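Long-range contacts in GPI-anchored protein LLG1 (Arabidopsis thaliana, PDB 6A5D), which probably acts as a membrane-tethered co-receptor that takes part in the perception of RALF peptide signals by a heterotypic receptor complex: residues V28-M33 against T76-Y81; T36-K41 against C53-D58; F59-T64 against S110-E115. All blocks are in the same frame, centred on the assembly; numbering follows the deposited sequence.

Contact 1 (V28-M33 against T76-Y81); sequences VNFEFM and TTMFSY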
# COMPACT_ATOMS: atom_id res chain seq x y z
N VAL A 28 -1.24 9.83 -10.27
CA VAL A 28 -2.27 8.85 -9.92
C VAL A 28 -3.22 9.47 -8.91
O VAL A 28 -2.79 10.02 -7.88
CB VAL A 28 -1.64 7.56 -9.37
CG1 VAL A 28 -2.72 6.56 -8.91
CG2 VAL A 28 -0.71 6.93 -10.40
N ASN A 29 -4.52 9.41 -9.20
CA ASN A 29 -5.52 10.07 -8.35
C ASN A 29 -5.96 9.14 -7.21
O ASN A 29 -7.08 8.64 -7.16
CB ASN A 29 -6.71 10.54 -9.18
CG ASN A 29 -7.51 11.62 -8.47
OD1 ASN A 29 -7.33 11.87 -7.27
ND2 ASN A 29 -8.42 12.24 -9.21
N PHE A 30 -5.04 8.96 -6.26
CA PHE A 30 -5.31 8.06 -5.14
C PHE A 30 -6.54 8.47 -4.36
O PHE A 30 -7.25 7.60 -3.83
CB PHE A 30 -4.08 7.98 -4.24
CG PHE A 30 -2.98 7.13 -4.79
CD1 PHE A 30 -3.14 5.76 -4.81
CD2 PHE A 30 -1.79 7.68 -5.26
CE1 PHE A 30 -2.15 4.94 -5.32
CE2 PHE A 30 -0.80 6.87 -5.77
CZ PHE A 30 -0.97 5.49 -5.79
N GLU A 31 -6.85 9.77 -4.31
CA GLU A 31 -7.99 10.24 -3.53
C GLU A 31 -9.28 9.53 -3.90
O GLU A 31 -10.10 9.21 -3.03
CB GLU A 31 -8.17 11.75 -3.70
CG GLU A 31 -9.33 12.26 -2.85
CD GLU A 31 -9.54 13.75 -2.92
OE1 GLU A 31 -8.77 14.43 -3.62
OE2 GLU A 31 -10.47 14.23 -2.23
N PHE A 32 -9.46 9.23 -5.18
CA PHE A 32 -10.73 8.72 -5.69
C PHE A 32 -10.68 7.28 -6.15
O PHE A 32 -11.62 6.80 -6.80
CB PHE A 32 -11.30 9.65 -6.76
CG PHE A 32 -11.77 10.96 -6.20
CD1 PHE A 32 -12.93 11.01 -5.44
CD2 PHE A 32 -11.04 12.12 -6.39
CE1 PHE A 32 -13.37 12.20 -4.90
CE2 PHE A 32 -11.48 13.32 -5.84
CZ PHE A 32 -12.64 13.35 -5.11
N MET A 33 -9.62 6.56 -5.82
CA MET A 33 -9.53 5.15 -6.17
C MET A 33 -10.41 4.33 -5.24
O MET A 33 -10.96 4.81 -4.24
CB MET A 33 -8.09 4.67 -6.11
CG MET A 33 -7.29 5.28 -7.24
SD MET A 33 -5.53 4.83 -7.25
CE MET A 33 -5.62 3.05 -7.47
N THR A 76 3.66 8.77 -0.34
CA THR A 76 3.05 9.37 0.85
C THR A 76 1.55 9.63 0.64
O THR A 76 0.75 9.44 1.56
CB THR A 76 3.79 10.64 1.29
OG1 THR A 76 3.77 11.61 0.24
CG2 THR A 76 5.23 10.33 1.66
N THR A 77 1.16 10.04 -0.56
CA THR A 77 -0.26 10.25 -0.85
C THR A 77 -1.04 8.95 -0.76
O THR A 77 -2.11 8.89 -0.15
CB THR A 77 -0.47 10.93 -2.21
OG1 THR A 77 0.17 12.21 -2.22
CG2 THR A 77 -1.96 11.13 -2.47
N MET A 78 -0.51 7.87 -1.35
CA MET A 78 -1.21 6.59 -1.29
C MET A 78 -1.40 6.12 0.14
O MET A 78 -2.51 5.72 0.53
CB MET A 78 -0.45 5.52 -2.08
CG MET A 78 -1.16 4.19 -1.96
SD MET A 78 -0.23 2.82 -2.66
CE MET A 78 1.18 2.73 -1.55
N PHE A 79 -0.34 6.13 0.93
CA PHE A 79 -0.46 5.69 2.31
C PHE A 79 -1.43 6.57 3.09
O PHE A 79 -2.20 6.07 3.94
CB PHE A 79 0.92 5.64 2.97
CG PHE A 79 1.73 4.43 2.57
CD1 PHE A 79 1.31 3.15 2.91
CD2 PHE A 79 2.94 4.59 1.91
CE1 PHE A 79 2.07 2.04 2.57
CE2 PHE A 79 3.71 3.47 1.55
CZ PHE A 79 3.27 2.19 1.88
N SER A 80 -1.45 7.87 2.81
CA SER A 80 -2.37 8.75 3.53
C SER A 80 -3.82 8.36 3.27
O SER A 80 -4.63 8.33 4.20
CB SER A 80 -2.10 10.21 3.19
OG SER A 80 -2.63 10.55 1.92
N TYR A 81 -4.15 7.97 2.04
CA TYR A 81 -5.52 7.60 1.73
C TYR A 81 -5.86 6.18 2.17
O TYR A 81 -6.97 5.93 2.65
CB TYR A 81 -5.85 7.80 0.25
CG TYR A 81 -6.11 9.24 -0.07
CD1 TYR A 81 -7.21 9.90 0.47
CD2 TYR A 81 -5.23 9.97 -0.87
CE1 TYR A 81 -7.44 11.23 0.20
CE2 TYR A 81 -5.45 11.31 -1.13
CZ TYR A 81 -6.56 11.93 -0.59
OH TYR A 81 -6.82 13.26 -0.85
O HOH W 1 -8.68 14.69 0.55
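Met-78 lies over one face of the Phe-30 ring: its CB sits 3.6 Å from the ring centroid and only 9° off the normal, a CH-pi contact. Followed outward, Met-78 starts with CB over the centre of the ring. Its CG, anti to the backbone N, moves toward the rim and comes 3.6 Å from Phe-30 CE1. SD has passed beyond the ring: at 4.7 Å from the centroid and 45° off the normal it makes an oblique Met-aromatic contact, nearest to CE1. The chain then bends at chi3, and CE lies over the centre of the Phe-79 ring. The opposite face of Phe-30 receives CG1 of Val-28, so the ring is sandwiched between two aliphatic groups. Thr-77 adds CG2, 4.2 Å from Phe-30 CB, while its OG1 is hydrogen-bonded to the carbonyl of Asp-73.

A second CH-pi contact lies one helical turn on. Glu-31 CA stands over the centre of the Tyr-81 ring, 3.6 Å from the centroid. The extended glutamate side chain runs over the ring toward the hydroxyl, with CG 3.4 Å from Tyr-81 OH and the carboxylate plane only 9° from the ring plane. A water in the plane of the ring lies 2.7 Å from Tyr-81 OH and donates a weak bond to Glu-31 OE2. Tyr-85 holds the backbone here through a hydrogen bond from its hydroxyl to Glu-31 O.

No direct hydrogen bond joins the two segments. Between 28-33 and 76-81 the packing is therefore dispersion and CH-pi, with one water as the polar link; the direct hydrogen bond to this helix comes from Tyr-85, a turn further on.

Contact 2 (T36-K41 against C53-D58); sequences TIITSK and CGAFKD. With FUC (alpha-L-fucopyranose), chain C.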
# COMPACT_ATOMS: atom_id res chain seq x y z
N THR A 36 -11.64 -0.98 -1.71
CA THR A 36 -12.39 -2.10 -1.15
C THR A 36 -11.59 -3.40 -1.17
O THR A 36 -11.77 -4.25 -0.29
CB THR A 36 -13.75 -2.23 -1.83
OG1 THR A 36 -14.45 -0.99 -1.68
CG2 THR A 36 -14.59 -3.35 -1.19
N ILE A 37 -10.70 -3.57 -2.14
CA ILE A 37 -9.86 -4.77 -2.14
C ILE A 37 -9.10 -4.90 -0.83
O ILE A 37 -8.93 -6.01 -0.30
CB ILE A 37 -8.93 -4.80 -3.37
CG1 ILE A 37 -8.23 -6.14 -3.46
CG2 ILE A 37 -7.93 -3.64 -3.33
CD1 ILE A 37 -7.41 -6.28 -4.70
N ILE A 38 -8.67 -3.77 -0.26
CA ILE A 38 -7.98 -3.81 1.04
C ILE A 38 -8.98 -3.89 2.19
O ILE A 38 -8.86 -4.76 3.07
CB ILE A 38 -7.04 -2.60 1.20
CG1 ILE A 38 -6.01 -2.53 0.06
CG2 ILE A 38 -6.36 -2.68 2.58
CD1 ILE A 38 -5.09 -1.33 0.14
N THR A 39 -9.96 -2.98 2.23
CA THR A 39 -10.82 -2.89 3.41
C THR A 39 -11.70 -4.13 3.59
O THR A 39 -12.06 -4.46 4.73
CB THR A 39 -11.68 -1.61 3.41
OG1 THR A 39 -12.55 -1.61 2.28
CG2 THR A 39 -10.81 -0.38 3.36
N SER A 40 -12.07 -4.80 2.49
CA SER A 40 -12.88 -6.01 2.60
C SER A 40 -12.08 -7.20 3.11
O SER A 40 -12.66 -8.13 3.68
CB SER A 40 -13.54 -6.32 1.25
OG SER A 40 -12.61 -6.84 0.33
N LYS A 41 -10.76 -7.22 2.86
CA LYS A 41 -9.93 -8.36 3.25
C LYS A 41 -9.12 -8.13 4.52
O LYS A 41 -8.59 -9.10 5.08
CB LYS A 41 -8.94 -8.77 2.15
CG LYS A 41 -9.49 -9.71 1.11
CD LYS A 41 -8.63 -9.70 -0.13
CE LYS A 41 -8.92 -10.94 -0.97
NZ LYS A 41 -9.14 -10.64 -2.41
N CYS A 53 -1.19 -7.95 3.80
CA CYS A 53 -0.10 -7.68 2.87
C CYS A 53 -0.50 -8.02 1.44
O CYS A 53 -0.24 -7.24 0.52
CB CYS A 53 1.15 -8.46 3.28
SG CYS A 53 2.49 -8.22 2.13
N GLY A 54 -1.15 -9.17 1.23
CA GLY A 54 -1.54 -9.55 -0.12
C GLY A 54 -2.51 -8.56 -0.74
O GLY A 54 -2.38 -8.22 -1.91
N ALA A 55 -3.48 -8.08 0.04
CA ALA A 55 -4.45 -7.12 -0.48
C ALA A 55 -3.77 -5.79 -0.82
O ALA A 55 -4.10 -5.15 -1.82
CB ALA A 55 -5.56 -6.91 0.54
N PHE A 56 -2.84 -5.37 0.04
CA PHE A 56 -2.09 -4.15 -0.22
C PHE A 56 -1.26 -4.26 -1.50
O PHE A 56 -1.24 -3.33 -2.31
CB PHE A 56 -1.21 -3.87 1.00
CG PHE A 56 -0.16 -2.83 0.77
CD1 PHE A 56 -0.51 -1.51 0.52
CD2 PHE A 56 1.18 -3.16 0.80
CE1 PHE A 56 0.45 -0.55 0.32
CE2 PHE A 56 2.15 -2.19 0.60
CZ PHE A 56 1.78 -0.88 0.35
N LYS A 57 -0.56 -5.39 -1.69
CA LYS A 57 0.19 -5.61 -2.92
C LYS A 57 -0.74 -5.65 -4.12
O LYS A 57 -0.45 -5.04 -5.16
CB LYS A 57 0.98 -6.92 -2.82
CG LYS A 57 2.24 -6.76 -1.97
CD LYS A 57 3.04 -8.05 -1.80
CE LYS A 57 4.27 -7.78 -0.94
NZ LYS A 57 5.19 -8.97 -0.87
N ASP A 58 -1.89 -6.31 -3.98
CA ASP A 58 -2.85 -6.36 -5.08
C ASP A 58 -3.33 -4.96 -5.46
O ASP A 58 -3.53 -4.66 -6.65
CB ASP A 58 -4.02 -7.28 -4.74
CG ASP A 58 -3.66 -8.75 -4.86
OD1 ASP A 58 -2.69 -9.08 -5.57
OD2 ASP A 58 -4.36 -9.59 -4.26
C1 FUC C . -15.20 -5.70 -5.45
C2 FUC C . -13.81 -6.21 -5.06
C3 FUC C . -13.70 -6.38 -3.54
C4 FUC C . -14.83 -7.29 -3.04
C5 FUC C . -16.18 -6.70 -3.48
C6 FUC C . -17.39 -7.53 -3.10
O2 FUC C . -12.83 -5.34 -5.55
O3 FUC C . -12.46 -7.00 -3.24
O4 FUC C . -14.68 -8.58 -3.62
O5 FUC C . -16.22 -6.54 -4.91
O HOH W 2 -5.87 -9.69 -2.11
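Ile-38 and Ala-55 meet where the backbones of the two segments come close, their CA atoms 5.1 Å apart. The small methyl of Ala-55 permits this approach: its CB lies in van der Waals contact with the carbonyl oxygen of Ile-37, 3.6 Å from that O, and also touches CA of Ile-38 and CB of Lys-41. Ile-38 runs past the alanine, CG1 resting 3.7 Å from Ala-55 O and CD1 reaching CA of Phe-56. On the outer side Ile-37 CG1 is anti to the backbone N (chi1 -172°), and beyond it CD1 comes 3.5 Å from Asp-58 CB, the two side chains crossing at about a right angle.

The packing joins the short helix 36-39 to helix 49-60 in a small, all-helical domain cross-linked by disulfides, one of them between Cys-53 and Cys-97 of helix 92-99. Phe-93 of that helix touches both Ile-38 and Phe-56, extending the apolar layer inward.

Polar contact across the pair passes through water. One water donates to Asp-58 OD2 at 2.6 Å and accepts a long, weak bond from Lys-41 NZ; NZ and OD2 themselves remain 5.2 Å apart, too far for a direct salt bridge, though the opposite charges probably still attract. Within 36-41, Thr-36 O is gripped twice, by the N and by the OG of Ser-40, which arrive from opposite faces of its carbonyl plane.

The glycan contact is by van der Waals approach: the fucose lies beside Thr-36, Ile-37 and Ser-40, its O3 3.6 Å from Ile-37 CA.

Contact 3 (F59-T64 against S110-E115); sequences FACPYT and SQLPPE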
# COMPACT_ATOMS: atom_id res chain seq x y z
N PHE A 59 -3.48 -4.08 -4.46
CA PHE A 59 -3.89 -2.70 -4.71
C PHE A 59 -2.76 -1.87 -5.31
O PHE A 59 -2.98 -1.09 -6.25
CB PHE A 59 -4.34 -2.05 -3.39
CG PHE A 59 -4.70 -0.59 -3.54
CD1 PHE A 59 -6.01 -0.22 -3.86
CD2 PHE A 59 -3.75 0.41 -3.38
CE1 PHE A 59 -6.35 1.12 -4.00
CE2 PHE A 59 -4.08 1.76 -3.52
CZ PHE A 59 -5.38 2.11 -3.85
N ALA A 60 -1.55 -2.02 -4.77
CA ALA A 60 -0.48 -1.04 -4.96
C ALA A 60 0.52 -1.45 -6.02
O ALA A 60 1.09 -0.58 -6.68
CB ALA A 60 0.25 -0.81 -3.63
N CYS A 61 0.75 -2.74 -6.21
CA CYS A 61 1.73 -3.19 -7.19
C CYS A 61 1.49 -2.68 -8.61
O CYS A 61 2.49 -2.49 -9.32
CB CYS A 61 1.87 -4.71 -7.15
SG CYS A 61 2.73 -5.29 -5.66
N PRO A 62 0.26 -2.45 -9.08
CA PRO A 62 0.11 -1.86 -10.42
C PRO A 62 0.71 -0.47 -10.54
O PRO A 62 0.86 0.02 -11.66
CB PRO A 62 -1.40 -1.89 -10.70
CG PRO A 62 -2.01 -2.75 -9.64
CD PRO A 62 -1.03 -2.93 -8.51
N TYR A 63 1.09 0.16 -9.43
CA TYR A 63 1.53 1.55 -9.43
C TYR A 63 2.98 1.72 -9.00
O TYR A 63 3.38 2.82 -8.64
CB TYR A 63 0.58 2.41 -8.60
CG TYR A 63 -0.83 2.27 -9.12
CD1 TYR A 63 -1.22 2.96 -10.25
CD2 TYR A 63 -1.74 1.38 -8.55
CE1 TYR A 63 -2.48 2.82 -10.79
CE2 TYR A 63 -3.02 1.21 -9.09
CZ TYR A 63 -3.38 1.94 -10.21
OH TYR A 63 -4.63 1.82 -10.80
N THR A 64 3.78 0.64 -9.04
CA THR A 64 5.17 0.77 -8.62
C THR A 64 5.92 1.81 -9.46
O THR A 64 6.80 2.51 -8.93
CB THR A 64 5.91 -0.58 -8.65
OG1 THR A 64 5.78 -1.20 -9.94
CG2 THR A 64 5.38 -1.50 -7.59
N SER A 110 9.16 -5.79 -8.71
CA SER A 110 9.50 -4.48 -8.18
C SER A 110 9.19 -4.42 -6.68
O SER A 110 8.44 -5.23 -6.14
CB SER A 110 8.73 -3.38 -8.92
OG SER A 110 9.18 -2.09 -8.53
N GLN A 111 9.76 -3.41 -6.02
CA GLN A 111 9.63 -3.24 -4.58
C GLN A 111 8.66 -2.10 -4.29
O GLN A 111 8.76 -1.03 -4.90
CB GLN A 111 10.98 -2.86 -3.96
CG GLN A 111 12.11 -3.78 -4.35
CD GLN A 111 11.87 -5.19 -3.87
OE1 GLN A 111 11.39 -5.40 -2.75
NE2 GLN A 111 12.18 -6.16 -4.72
N LEU A 112 7.75 -2.32 -3.32
CA LEU A 112 6.90 -1.22 -2.87
C LEU A 112 7.62 -0.42 -1.79
O LEU A 112 8.32 -1.00 -0.95
CB LEU A 112 5.62 -1.77 -2.26
CG LEU A 112 4.66 -2.39 -3.26
CD1 LEU A 112 3.57 -3.17 -2.54
CD2 LEU A 112 4.08 -1.27 -4.10
N PRO A 113 7.47 0.91 -1.78
CA PRO A 113 8.12 1.70 -0.75
C PRO A 113 7.48 1.45 0.61
O PRO A 113 6.27 1.18 0.70
CB PRO A 113 7.89 3.15 -1.22
CG PRO A 113 6.59 3.06 -1.96
CD PRO A 113 6.67 1.74 -2.70
N PRO A 114 8.25 1.54 1.69
CA PRO A 114 7.66 1.40 3.03
C PRO A 114 6.93 2.63 3.51
O PRO A 114 6.13 2.53 4.45
CB PRO A 114 8.87 1.11 3.92
CG PRO A 114 10.00 1.79 3.24
CD PRO A 114 9.69 1.84 1.75
N GLU A 115 7.16 3.79 2.89
CA GLU A 115 6.54 5.01 3.36
C GLU A 115 6.43 6.07 2.26
O GLU A 115 5.64 7.02 2.38
CB GLU A 115 7.32 5.55 4.56
CG GLU A 115 6.70 6.76 5.23
CD GLU A 115 7.73 7.53 6.04
OE1 GLU A 115 8.67 6.89 6.55
OE2 GLU A 115 7.61 8.77 6.10
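Leu-112 fits its forked tip against three residues of 59-64. Its CD2 lies 3.7 Å from Thr-64 CG2 and 3.9 Å from Ala-60 CB, while CD1 takes the other direction and stops 3.9 Å from Cys-61 SG. The leucine side chain crosses that of Thr-64 at about a right angle. With Thr-64 CG2 anti to the carbonyl carbon, the methyl meets Leu-112 CD2 while OG1 lies near Ser-110. Beside this apolar group, Ser-110 OG approaches Thr-64 CB at 3.6 Å; its distance to Thr-64 OG1 is 3.8 Å, too long for a hydrogen bond. The contact is therefore one of van der Waals packing.

In the next shell, backbone hydrogen bonds with Leu-104 hold the main chain of Leu-112, and Asn-68 ND2 donates to the carbonyl of the adjacent Gln-111. The sulfur that meets Leu-112 is itself fixed by the Cys-61–Cys-106 disulfide. Phe-56 and Lys-57, a turn earlier on helix 49-60, also touch Leu-112, and Met-78 of helix 74-86 packs against Ala-60.

Between Ala-60 and Thr-64 the chain passes through a 3-10 turn at 61-62, and Tyr-63 occupies the N-cap position of the following helix 64-67. The fold is a small all-helical, disulfide-cross-linked domain, in which the irregular segment 110-115 packs on 59-64 beside the disulfide of that 3-10 turn.

In the fold
From the N terminus, the loop 28-33 comes first and closes contact 1 only when the chain reaches helix 74-86. Inside that loop lies contact 2, where helix 36-39 meets helix 49-60 after a much shorter excursion. Contact 3 opens on the end of the same helix, after contact 2 has closed, and ends in the tail 110-115; its segments alternate with those of contact 1, so these two loops cross. The centres are about 12 to 14 Å apart, yet all three touch: Met-78 CE lies 3.8 Å from Phe-56 CE1, Met-33 CE 3.6 Å from Tyr-63 CE2, and Ile-38 CD1 3.7 Å from Phe-59 CB. Helix 49-60 thus touches helix 74-86 through Phe-56 and helix 36-39 through Phe-59.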